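Local coordinates for protein dermonecrotic toxin (Pasteurella multocida, PDB 2EBF) that acts as a dermonecrotic, mitogenic toxin that induces bone resorption and is associated with severe progressive atrophic rhinitis in pigs, at residues A186-Y191 / A310-F315; V203-E208 / L261-S266; S211-I216 / Q297-D302. All coordinates share one frame; numbering follows the deposited sequence.

Interaction 1. Residues A186-Y191 / A310-F315. With GLC (alpha-D-glucopyranose), chain B; GLC (alpha-D-glucopyranose), chain C.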
loop_
_atom_site.group_PDB
_atom_site.type_symbol
_atom_site.label_atom_id
_atom_site.label_comp_id
_atom_site.label_asym_id
_atom_site.label_seq_id
_atom_site.Cartn_x
_atom_site.Cartn_y
_atom_site.Cartn_z
ATOM N N ALA A 186 -18.101 2.987 -0.977
ATOM C CA ALA A 186 -19.447 2.979 -1.544
ATOM C C ALA A 186 -20.167 1.656 -1.272
ATOM O O ALA A 186 -19.640 0.591 -1.591
ATOM C CB ALA A 186 -19.387 3.258 -3.052
ATOM N N PRO A 187 -21.380 1.716 -0.682
ATOM C CA PRO A 187 -22.204 0.501 -0.587
ATOM C C PRO A 187 -22.423 -0.061 -1.986
ATOM O O PRO A 187 -22.876 0.660 -2.873
ATOM C CB PRO A 187 -23.518 1.008 0.007
ATOM C CG PRO A 187 -23.119 2.264 0.776
ATOM C CD PRO A 187 -22.040 2.886 -0.076
ATOM N N PHE A 188 -22.065 -1.324 -2.181
ATOM C CA PHE A 188 -22.051 -1.931 -3.511
ATOM C C PHE A 188 -23.465 -2.091 -4.062
ATOM O O PHE A 188 -24.348 -2.597 -3.374
ATOM C CB PHE A 188 -21.341 -3.285 -3.469
ATOM C CG PHE A 188 -21.289 -3.994 -4.801
ATOM C CD1 PHE A 188 -22.135 -5.066 -5.059
ATOM C CD2 PHE A 188 -20.403 -3.586 -5.794
ATOM C CE1 PHE A 188 -22.103 -5.737 -6.279
ATOM C CE2 PHE A 188 -20.352 -4.250 -7.031
ATOM C CZ PHE A 188 -21.208 -5.328 -7.272
ATOM N N ARG A 189 -23.671 -1.647 -5.301
ATOM C CA ARG A 189 -24.995 -1.718 -5.920
ATOM C C ARG A 189 -24.911 -2.279 -7.339
ATOM O O ARG A 189 -25.846 -2.142 -8.119
ATOM C CB ARG A 189 -25.655 -0.333 -5.944
ATOM C CG ARG A 189 -25.887 0.304 -4.562
ATOM C CD ARG A 189 -27.143 -0.221 -3.903
ATOM N NE ARG A 189 -27.366 0.362 -2.577
ATOM C CZ ARG A 189 -26.926 -0.155 -1.431
ATOM N NH1 ARG A 189 -26.220 -1.281 -1.417
ATOM N NH2 ARG A 189 -27.191 0.460 -0.290
ATOM N N GLY A 190 -23.785 -2.903 -7.664
ATOM C CA GLY A 190 -23.529 -3.382 -9.016
ATOM C C GLY A 190 -24.017 -4.792 -9.263
ATOM O O GLY A 190 -24.998 -5.240 -8.655
ATOM N N TYR A 191 -23.309 -5.495 -10.144
ATOM C CA TYR A 191 -23.757 -6.776 -10.676
ATOM C C TYR A 191 -23.055 -7.961 -10.019
ATOM O O TYR A 191 -21.832 -8.035 -10.000
ATOM C CB TYR A 191 -23.540 -6.789 -12.195
ATOM C CG TYR A 191 -23.976 -8.046 -12.913
ATOM C CD1 TYR A 191 -25.323 -8.312 -13.137
ATOM C CD2 TYR A 191 -23.036 -8.953 -13.403
ATOM C CE1 TYR A 191 -25.727 -9.463 -13.811
ATOM C CE2 TYR A 191 -23.424 -10.098 -14.077
ATOM C CZ TYR A 191 -24.769 -10.349 -14.280
ATOM O OH TYR A 191 -25.160 -11.490 -14.948
ATOM N N ALA A 310 -20.094 -1.929 -11.583
ATOM C CA ALA A 310 -19.029 -2.922 -11.506
ATOM C C ALA A 310 -19.592 -4.308 -11.205
ATOM O O ALA A 310 -20.580 -4.438 -10.477
ATOM C CB ALA A 310 -17.979 -2.520 -10.458
ATOM N N THR A 311 -18.986 -5.340 -11.786
ATOM C CA THR A 311 -19.219 -6.687 -11.295
ATOM C C THR A 311 -18.642 -6.741 -9.889
ATOM O O THR A 311 -17.683 -6.028 -9.596
ATOM C CB THR A 311 -18.520 -7.749 -12.157
ATOM O OG1 THR A 311 -18.846 -9.054 -11.663
ATOM C CG2 THR A 311 -17.036 -7.584 -12.115
ATOM N N ARG A 312 -19.212 -7.574 -9.023
ATOM C CA ARG A 312 -18.688 -7.675 -7.656
ATOM C C ARG A 312 -17.225 -8.092 -7.672
ATOM O O ARG A 312 -16.436 -7.660 -6.835
ATOM C CB ARG A 312 -19.516 -8.632 -6.794
ATOM C CG ARG A 312 -18.919 -8.870 -5.393
ATOM C CD ARG A 312 -18.562 -7.563 -4.668
ATOM N NE ARG A 312 -19.658 -7.138 -3.824
ATOM C CZ ARG A 312 -19.619 -7.028 -2.496
ATOM N NH1 ARG A 312 -18.506 -7.245 -1.800
ATOM N NH2 ARG A 312 -20.720 -6.659 -1.869
ATOM N N ASN A 313 -16.866 -8.916 -8.648
ATOM C CA ASN A 313 -15.503 -9.390 -8.789
ATOM C C ASN A 313 -14.500 -8.288 -9.105
ATOM O O ASN A 313 -13.418 -8.237 -8.514
ATOM C CB ASN A 313 -15.449 -10.452 -9.875
ATOM C CG ASN A 313 -14.940 -11.766 -9.359
ATOM O OD1 ASN A 313 -13.772 -12.126 -9.580
ATOM N ND2 ASN A 313 -15.798 -12.489 -8.632
ATOM N N PHE A 314 -14.857 -7.422 -10.057
ATOM C CA PHE A 314 -14.024 -6.287 -10.435
ATOM C C PHE A 314 -13.964 -5.293 -9.279
ATOM O O PHE A 314 -12.905 -4.752 -8.970
ATOM C CB PHE A 314 -14.576 -5.608 -11.696
ATOM C CG PHE A 314 -13.815 -4.383 -12.116
ATOM C CD1 PHE A 314 -12.541 -4.489 -12.654
ATOM C CD2 PHE A 314 -14.378 -3.121 -11.979
ATOM C CE1 PHE A 314 -11.831 -3.346 -13.051
ATOM C CE2 PHE A 314 -13.676 -1.975 -12.367
ATOM C CZ PHE A 314 -12.405 -2.093 -12.903
ATOM N N PHE A 315 -15.114 -5.071 -8.653
ATOM C CA PHE A 315 -15.213 -4.210 -7.475
ATOM C C PHE A 315 -14.230 -4.659 -6.381
ATOM O O PHE A 315 -13.400 -3.872 -5.937
ATOM C CB PHE A 315 -16.661 -4.194 -6.962
ATOM C CG PHE A 315 -16.902 -3.227 -5.832
ATOM C CD1 PHE A 315 -17.300 -1.911 -6.093
ATOM C CD2 PHE A 315 -16.748 -3.632 -4.508
ATOM C CE1 PHE A 315 -17.534 -1.009 -5.029
ATOM C CE2 PHE A 315 -16.975 -2.728 -3.439
ATOM C CZ PHE A 315 -17.374 -1.429 -3.717
HETATM C C1 GLC B . -26.860 -4.600 -4.090
HETATM C C2 GLC B . -27.643 -4.299 -2.811
HETATM C C3 GLC B . -29.145 -4.420 -3.061
HETATM C C4 GLC B . -29.576 -3.539 -4.239
HETATM C C5 GLC B . -28.705 -3.764 -5.474
HETATM C C6 GLC B . -28.966 -2.661 -6.493
HETATM O O2 GLC B . -27.228 -5.180 -1.755
HETATM O O3 GLC B . -29.850 -4.033 -1.878
HETATM O O4 GLC B . -30.940 -3.820 -4.587
HETATM O O5 GLC B . -27.306 -3.765 -5.165
HETATM O O6 GLC B . -28.337 -2.997 -7.734
HETATM C C1 GLC C . -25.950 -6.451 -5.292
HETATM C C2 GLC C . -26.445 -7.685 -6.054
HETATM C C3 GLC C . -26.653 -8.857 -5.090
HETATM C C4 GLC C . -25.383 -9.128 -4.275
HETATM C C5 GLC C . -24.846 -7.852 -3.602
HETATM C C6 GLC C . -23.466 -8.067 -2.969
HETATM O O1 GLC C . -26.982 -5.986 -4.418
HETATM O O2 GLC C . -27.663 -7.403 -6.765
HETATM O O3 GLC C . -27.004 -10.029 -5.832
HETATM O O4 GLC C . -25.638 -10.156 -3.313
HETATM O O5 GLC C . -24.762 -6.762 -4.535
HETATM O O6 GLC C . -22.447 -8.288 -3.961
#
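Phe188 packs under Arg312 with one face and turns its edge to Phe315 where a loop meets the N-terminus of helix 312-333, with Thr311 at the N-cap; the site is also a glycan pocket of the C2 region. The aromatic pair is T-shaped: the edge of Phe188 points at the face of Phe315, centroids 4.9 Å apart and planes at 62°. With chi1 at 179°, CG of Phe188 stands opposite its backbone N, which carries the flat ring to the helix. Over one ring face lies Arg312, whose CD makes a CH-pi contact 4.2 Å from the Phe188 centroid while its guanidinium forms an off-centre cation-pi pair. A long, bendable arginine suits this place, since its aliphatic part covers the ring and its charged end goes on to a salt bridge with Glu100. Two backbone bonds fix the main chains, Tyr191 N to Ala310 O at 2.9 Å and Arg312 N to Tyr191 O at 2.8 Å; the second satisfies an N-H of the helix's first turn. Gly190, without a side chain, lets its CA come within 3.5 Å of Ala310 O. Among the sugar contacts, O6 of the chain B glucose donates a hydrogen bond to Arg189 O, 2.7 Å away.

Interaction 2. Residues V203-E208 / L261-S266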
loop_
_atom_site.group_PDB
_atom_site.type_symbol
_atom_site.label_atom_id
_atom_site.label_comp_id
_atom_site.label_asym_id
_atom_site.label_seq_id
_atom_site.Cartn_x
_atom_site.Cartn_y
_atom_site.Cartn_z
ATOM N N VAL A 203 -14.637 -8.770 -18.156
ATOM C CA VAL A 203 -15.700 -7.803 -17.882
ATOM C C VAL A 203 -15.424 -7.005 -16.606
ATOM O O VAL A 203 -15.057 -7.567 -15.569
ATOM C CB VAL A 203 -17.088 -8.486 -17.781
ATOM C CG1 VAL A 203 -18.177 -7.457 -17.514
ATOM C CG2 VAL A 203 -17.406 -9.249 -19.058
ATOM N N LYS A 204 -15.614 -5.693 -16.701
ATOM C CA LYS A 204 -15.474 -4.796 -15.564
ATOM C C LYS A 204 -16.842 -4.341 -15.053
ATOM O O LYS A 204 -17.077 -4.317 -13.843
ATOM C CB LYS A 204 -14.604 -3.592 -15.937
ATOM C CG LYS A 204 -13.194 -3.958 -16.367
ATOM C CD LYS A 204 -12.414 -2.734 -16.825
ATOM C CE LYS A 204 -11.089 -3.121 -17.478
ATOM N NZ LYS A 204 -10.084 -3.615 -16.491
ATOM N N TYR A 205 -17.738 -3.997 -15.979
ATOM C CA TYR A 205 -19.060 -3.481 -15.630
ATOM C C TYR A 205 -20.182 -4.199 -16.377
ATOM O O TYR A 205 -20.020 -4.610 -17.530
ATOM C CB TYR A 205 -19.143 -1.968 -15.865
ATOM C CG TYR A 205 -17.861 -1.217 -15.532
ATOM C CD1 TYR A 205 -16.959 -0.873 -16.537
ATOM C CD2 TYR A 205 -17.548 -0.865 -14.213
ATOM C CE1 TYR A 205 -15.774 -0.197 -16.250
ATOM C CE2 TYR A 205 -16.359 -0.179 -13.908
ATOM C CZ TYR A 205 -15.476 0.151 -14.939
ATOM O OH TYR A 205 -14.297 0.829 -14.679
ATOM N N VAL A 206 -21.310 -4.368 -15.698
ATOM C CA VAL A 206 -22.499 -4.938 -16.320
ATOM C C VAL A 206 -23.705 -4.088 -15.983
ATOM O O VAL A 206 -23.934 -3.752 -14.819
ATOM C CB VAL A 206 -22.754 -6.408 -15.892
ATOM C CG1 VAL A 206 -24.052 -6.945 -16.511
ATOM C CG2 VAL A 206 -21.599 -7.296 -16.291
ATOM N N ILE A 207 -24.457 -3.719 -17.016
ATOM C CA ILE A 207 -25.797 -3.196 -16.829
ATOM C C ILE A 207 -26.726 -4.385 -17.078
ATOM O O ILE A 207 -26.857 -4.867 -18.210
ATOM C CB ILE A 207 -26.106 -1.998 -17.773
ATOM C CG1 ILE A 207 -25.358 -0.734 -17.326
ATOM C CG2 ILE A 207 -27.598 -1.694 -17.779
ATOM C CD1 ILE A 207 -23.847 -0.758 -17.520
ATOM N N GLU A 208 -27.335 -4.872 -15.999
ATOM C CA GLU A 208 -28.092 -6.121 -16.017
ATOM C C GLU A 208 -29.366 -6.019 -16.863
ATOM O O GLU A 208 -29.661 -6.910 -17.656
ATOM C CB GLU A 208 -28.420 -6.556 -14.582
ATOM C CG GLU A 208 -29.210 -7.856 -14.478
ATOM C CD GLU A 208 -29.252 -8.427 -13.070
ATOM O OE1 GLU A 208 -28.992 -7.683 -12.101
ATOM O OE2 GLU A 208 -29.552 -9.633 -12.931
ATOM N N LEU A 261 -25.958 -5.585 -20.829
ATOM C CA LEU A 261 -24.795 -4.950 -21.452
ATOM C C LEU A 261 -23.535 -5.195 -20.626
ATOM O O LEU A 261 -23.508 -4.933 -19.422
ATOM C CB LEU A 261 -25.036 -3.449 -21.618
ATOM C CG LEU A 261 -23.888 -2.502 -21.975
ATOM C CD1 LEU A 261 -23.453 -2.666 -23.419
ATOM C CD2 LEU A 261 -24.306 -1.068 -21.701
ATOM N N TYR A 262 -22.501 -5.694 -21.296
ATOM C CA TYR A 262 -21.232 -6.039 -20.668
ATOM C C TYR A 262 -20.144 -5.129 -21.212
ATOM O O TYR A 262 -20.002 -4.981 -22.431
ATOM C CB TYR A 262 -20.887 -7.501 -20.953
ATOM C CG TYR A 262 -21.932 -8.471 -20.448
ATOM C CD1 TYR A 262 -23.077 -8.758 -21.200
ATOM C CD2 TYR A 262 -21.783 -9.096 -19.218
ATOM C CE1 TYR A 262 -24.041 -9.644 -20.727
ATOM C CE2 TYR A 262 -22.740 -9.979 -18.736
ATOM C CZ TYR A 262 -23.864 -10.252 -19.495
ATOM O OH TYR A 262 -24.804 -11.130 -19.005
ATOM N N ILE A 263 -19.385 -4.518 -20.302
ATOM C CA ILE A 263 -18.392 -3.515 -20.666
ATOM C C ILE A 263 -16.987 -3.941 -20.227
ATOM O O ILE A 263 -16.783 -4.384 -19.084
ATOM C CB ILE A 263 -18.769 -2.126 -20.078
ATOM C CG1 ILE A 263 -20.090 -1.632 -20.689
ATOM C CG2 ILE A 263 -17.653 -1.109 -20.302
ATOM C CD1 ILE A 263 -20.800 -0.558 -19.881
ATOM N N GLY A 264 -16.029 -3.800 -21.144
ATOM C CA GLY A 264 -14.633 -4.153 -20.888
ATOM C C GLY A 264 -13.671 -2.976 -20.823
ATOM O O GLY A 264 -12.504 -3.154 -20.477
ATOM N N HIS A 265 -14.147 -1.778 -21.163
ATOM C CA HIS A 265 -13.334 -0.564 -21.052
ATOM C C HIS A 265 -13.537 0.035 -19.681
ATOM O O HIS A 265 -14.667 0.169 -19.222
ATOM C CB HIS A 265 -13.730 0.484 -22.089
ATOM C CG HIS A 265 -13.742 -0.021 -23.495
ATOM N ND1 HIS A 265 -12.676 0.147 -24.352
ATOM C CD2 HIS A 265 -14.694 -0.676 -24.200
ATOM C CE1 HIS A 265 -12.969 -0.389 -25.525
ATOM N NE2 HIS A 265 -14.188 -0.894 -25.457
ATOM N N SER A 266 -12.446 0.423 -19.033
ATOM C CA SER A 266 -12.543 0.998 -17.702
ATOM C C SER A 266 -13.162 2.391 -17.761
ATOM O O SER A 266 -13.055 3.096 -18.774
ATOM C CB SER A 266 -11.166 1.039 -17.036
ATOM O OG SER A 266 -10.324 1.992 -17.660
#
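Tyr205 and Ile263 form a hydrogen-bonded pair between antiparallel strands 205-207 and 260-263, and the pairing ends in a classic beta bulge. Ile263 O accepts from both Lys204 N, at 3.0 Å, and Tyr205 N, at a longer 3.3 Å, while Ile263 N returns a bond to Tyr205 O. Farther along, Ile207 and Leu261 exchange two backbone bonds. Between these pairs, Val206 and Tyr262 point the same way side by side. Val206 has CG1 opposite its backbone N (chi1 177°), which leaves CG2 beside that N and 3.4 Å from Tyr262 CD2. Beta-branched valine and isoleucine suit the extended backbone; on the other sheet face Ile207 CD1 meets Ile263 CD1 at 3.9 Å. In the next shell, Leu296 of helix 288-300 covers both isoleucines, and Phe305 and Phe314 each make an edge-to-face pair with Tyr205. The tyrosine ring reaches past the strand end, its hydroxyl bonded to Tyr267 N at the start of helix 267-273, where Ser266 is the N-cap. His265 O is buried without a hydrogen-bonding partner; it lies at the ring edge, in plane, 3.2 Å from Tyr205 CE1.

Interaction 3. Residues S211-I216 / Q297-D302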
loop_
_atom_site.group_PDB
_atom_site.type_symbol
_atom_site.label_atom_id
_atom_site.label_comp_id
_atom_site.label_asym_id
_atom_site.label_seq_id
_atom_site.Cartn_x
_atom_site.Cartn_y
_atom_site.Cartn_z
ATOM N N SER A 211 -33.279 -1.924 -20.101
ATOM C CA SER A 211 -34.448 -1.037 -20.019
ATOM C C SER A 211 -34.228 0.188 -19.127
ATOM O O SER A 211 -34.944 1.179 -19.245
ATOM C CB SER A 211 -35.690 -1.811 -19.556
ATOM O OG SER A 211 -35.641 -2.091 -18.167
ATOM N N VAL A 212 -33.242 0.103 -18.234
ATOM C CA VAL A 212 -32.849 1.216 -17.359
ATOM C C VAL A 212 -32.467 2.465 -18.171
ATOM O O VAL A 212 -32.578 3.596 -17.689
ATOM C CB VAL A 212 -31.681 0.806 -16.413
ATOM C CG1 VAL A 212 -31.335 1.932 -15.457
ATOM C CG2 VAL A 212 -32.053 -0.427 -15.606
ATOM N N PHE A 213 -32.028 2.251 -19.408
ATOM C CA PHE A 213 -31.682 3.354 -20.303
ATOM C C PHE A 213 -32.896 4.168 -20.742
ATOM O O PHE A 213 -32.764 5.336 -21.107
ATOM C CB PHE A 213 -30.932 2.835 -21.525
ATOM C CG PHE A 213 -29.501 2.510 -21.253
ATOM C CD1 PHE A 213 -28.575 3.524 -21.024
ATOM C CD2 PHE A 213 -29.069 1.189 -21.229
ATOM C CE1 PHE A 213 -27.241 3.228 -20.768
ATOM C CE2 PHE A 213 -27.734 0.883 -20.979
ATOM C CZ PHE A 213 -26.820 1.905 -20.748
ATOM N N ASP A 214 -34.071 3.544 -20.698
ATOM C CA ASP A 214 -35.318 4.201 -21.088
ATOM C C ASP A 214 -35.919 4.973 -19.921
ATOM O O ASP A 214 -36.843 5.767 -20.101
ATOM C CB ASP A 214 -36.314 3.172 -21.617
ATOM C CG ASP A 214 -35.763 2.375 -22.783
ATOM O OD1 ASP A 214 -34.868 2.882 -23.494
ATOM O OD2 ASP A 214 -36.221 1.235 -22.988
ATOM N N LYS A 215 -35.382 4.739 -18.727
ATOM C CA LYS A 215 -35.853 5.406 -17.522
ATOM C C LYS A 215 -35.264 6.804 -17.360
ATOM O O LYS A 215 -35.780 7.610 -16.582
ATOM C CB LYS A 215 -35.544 4.561 -16.281
ATOM C CG LYS A 215 -36.660 3.607 -15.852
ATOM C CD LYS A 215 -36.668 2.309 -16.658
ATOM C CE LYS A 215 -37.364 1.186 -15.886
ATOM N NZ LYS A 215 -37.606 -0.012 -16.745
ATOM N N ILE A 216 -34.187 7.088 -18.089
ATOM C CA ILE A 216 -33.498 8.379 -17.973
ATOM C C ILE A 216 -34.217 9.496 -18.738
ATOM O O ILE A 216 -34.965 9.234 -19.681
ATOM C CB ILE A 216 -31.997 8.299 -18.387
ATOM C CG1 ILE A 216 -31.849 7.918 -19.860
ATOM C CG2 ILE A 216 -31.242 7.325 -17.473
ATOM C CD1 ILE A 216 -30.489 8.222 -20.443
ATOM N N GLN A 297 -23.605 7.560 -17.860
ATOM C CA GLN A 297 -23.459 8.506 -16.762
ATOM C C GLN A 297 -24.809 9.011 -16.258
ATOM O O GLN A 297 -24.949 9.331 -15.079
ATOM C CB GLN A 297 -22.547 9.667 -17.165
ATOM C CG GLN A 297 -21.091 9.250 -17.368
ATOM C CD GLN A 297 -20.188 10.402 -17.756
ATOM O OE1 GLN A 297 -19.337 10.829 -16.972
ATOM N NE2 GLN A 297 -20.371 10.917 -18.969
ATOM N N GLU A 298 -25.799 9.087 -17.150
ATOM C CA GLU A 298 -27.156 9.446 -16.727
ATOM C C GLU A 298 -27.798 8.331 -15.918
ATOM O O GLU A 298 -28.412 8.597 -14.880
ATOM C CB GLU A 298 -28.040 9.854 -17.909
ATOM C CG GLU A 298 -27.778 11.285 -18.347
ATOM C CD GLU A 298 -28.903 11.902 -19.162
ATOM O OE1 GLU A 298 -30.050 11.392 -19.133
ATOM O OE2 GLU A 298 -28.622 12.922 -19.828
ATOM N N VAL A 299 -27.644 7.092 -16.383
ATOM C CA VAL A 299 -28.098 5.919 -15.626
ATOM C C VAL A 299 -27.440 5.872 -14.243
ATOM O O VAL A 299 -28.106 5.577 -13.249
ATOM C CB VAL A 299 -27.847 4.593 -16.394
ATOM C CG1 VAL A 299 -28.097 3.381 -15.498
ATOM C CG2 VAL A 299 -28.738 4.512 -17.621
ATOM N N GLN A 300 -26.145 6.188 -14.196
ATOM C CA GLN A 300 -25.362 6.189 -12.963
ATOM C C GLN A 300 -25.953 7.112 -11.898
ATOM O O GLN A 300 -26.016 6.750 -10.720
ATOM C CB GLN A 300 -23.918 6.591 -13.275
ATOM C CG GLN A 300 -23.019 6.749 -12.063
ATOM C CD GLN A 300 -21.755 7.522 -12.364
ATOM O OE1 GLN A 300 -21.133 8.082 -11.461
ATOM N NE2 GLN A 300 -21.365 7.558 -13.631
ATOM N N GLY A 301 -26.380 8.301 -12.321
ATOM C CA GLY A 301 -26.997 9.269 -11.420
ATOM C C GLY A 301 -26.091 9.729 -10.293
ATOM O O GLY A 301 -24.936 10.101 -10.521
ATOM N N ASP A 302 -26.620 9.684 -9.074
ATOM C CA ASP A 302 -25.921 10.156 -7.879
ATOM C C ASP A 302 -24.971 9.103 -7.303
ATOM O O ASP A 302 -24.245 9.370 -6.337
ATOM C CB ASP A 302 -26.939 10.597 -6.817
ATOM C CG ASP A 302 -27.847 9.454 -6.350
ATOM O OD1 ASP A 302 -28.196 8.570 -7.170
ATOM O OD2 ASP A 302 -28.226 9.441 -5.158
#
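Val299 meets Val212, Phe213 and Ile216, and its side chain crosses each of the three at about a right angle. Its two methyls divide the work. CG1, placed opposite the backbone N (chi1 170°), touches Val212 CG1 at 3.5 Å, whereas CG2 comes 3.5 Å from Phe213 CD1 and 3.8 Å from Ile216 CG2. The forked shape of valine thus lets one short side chain serve several neighbours without leaving the helix surface. Phe213 starts out away from the helix, yet its long flat ring swings back to bring CD1 and CE1 against the valine methyl. Ile216 also lies across Glu298: its CD1 is 3.9 Å from Glu298 CB and 3.5 Å from Glu298 OE1, a methyl resting against a carboxylate oxygen by van der Waals contact. Glutamate can thus offer its aliphatic stem to isoleucine while OE2 is bonded to Thr218 OG1 beyond the contact. No hydrogen bond joins the two segments. Near the surface of the C2 region, the loop after strand 205-207, whose residues 211-215 have helical backbone angles without a helix's regular bonds, packs onto the C-terminal end of helix 288-300, with Leu238 of helix 234-248 against Phe213 and Phe309 of helix 305-309 against Val299.

Interactions 1 and 2 are buried, whereas interaction 3 lies at the surface, and the chemistry changes accordingly. Interaction 2 rests on repeated backbone bonding within a sheet; interaction 1 has two such bonds and adds aromatic, cationic and sugar contacts at a helix start; interaction 3 relies mostly on apolar side chains, with the Glu298 stem and carboxylate at its edge, and has no hydrogen bond across it. Interactions 1 and 2 touch directly: Thr311 N probably bonds to Lys204 O at 3.0 Å, and Tyr191 packs on Val206. Interaction 3 reaches the sheet through Phe213, whose CZ is 4.0 Å from Leu261 CD2, but does not touch interaction 1, the nearest atoms being about 8 Å apart. Both others are nested within the loop that interaction 1 closes.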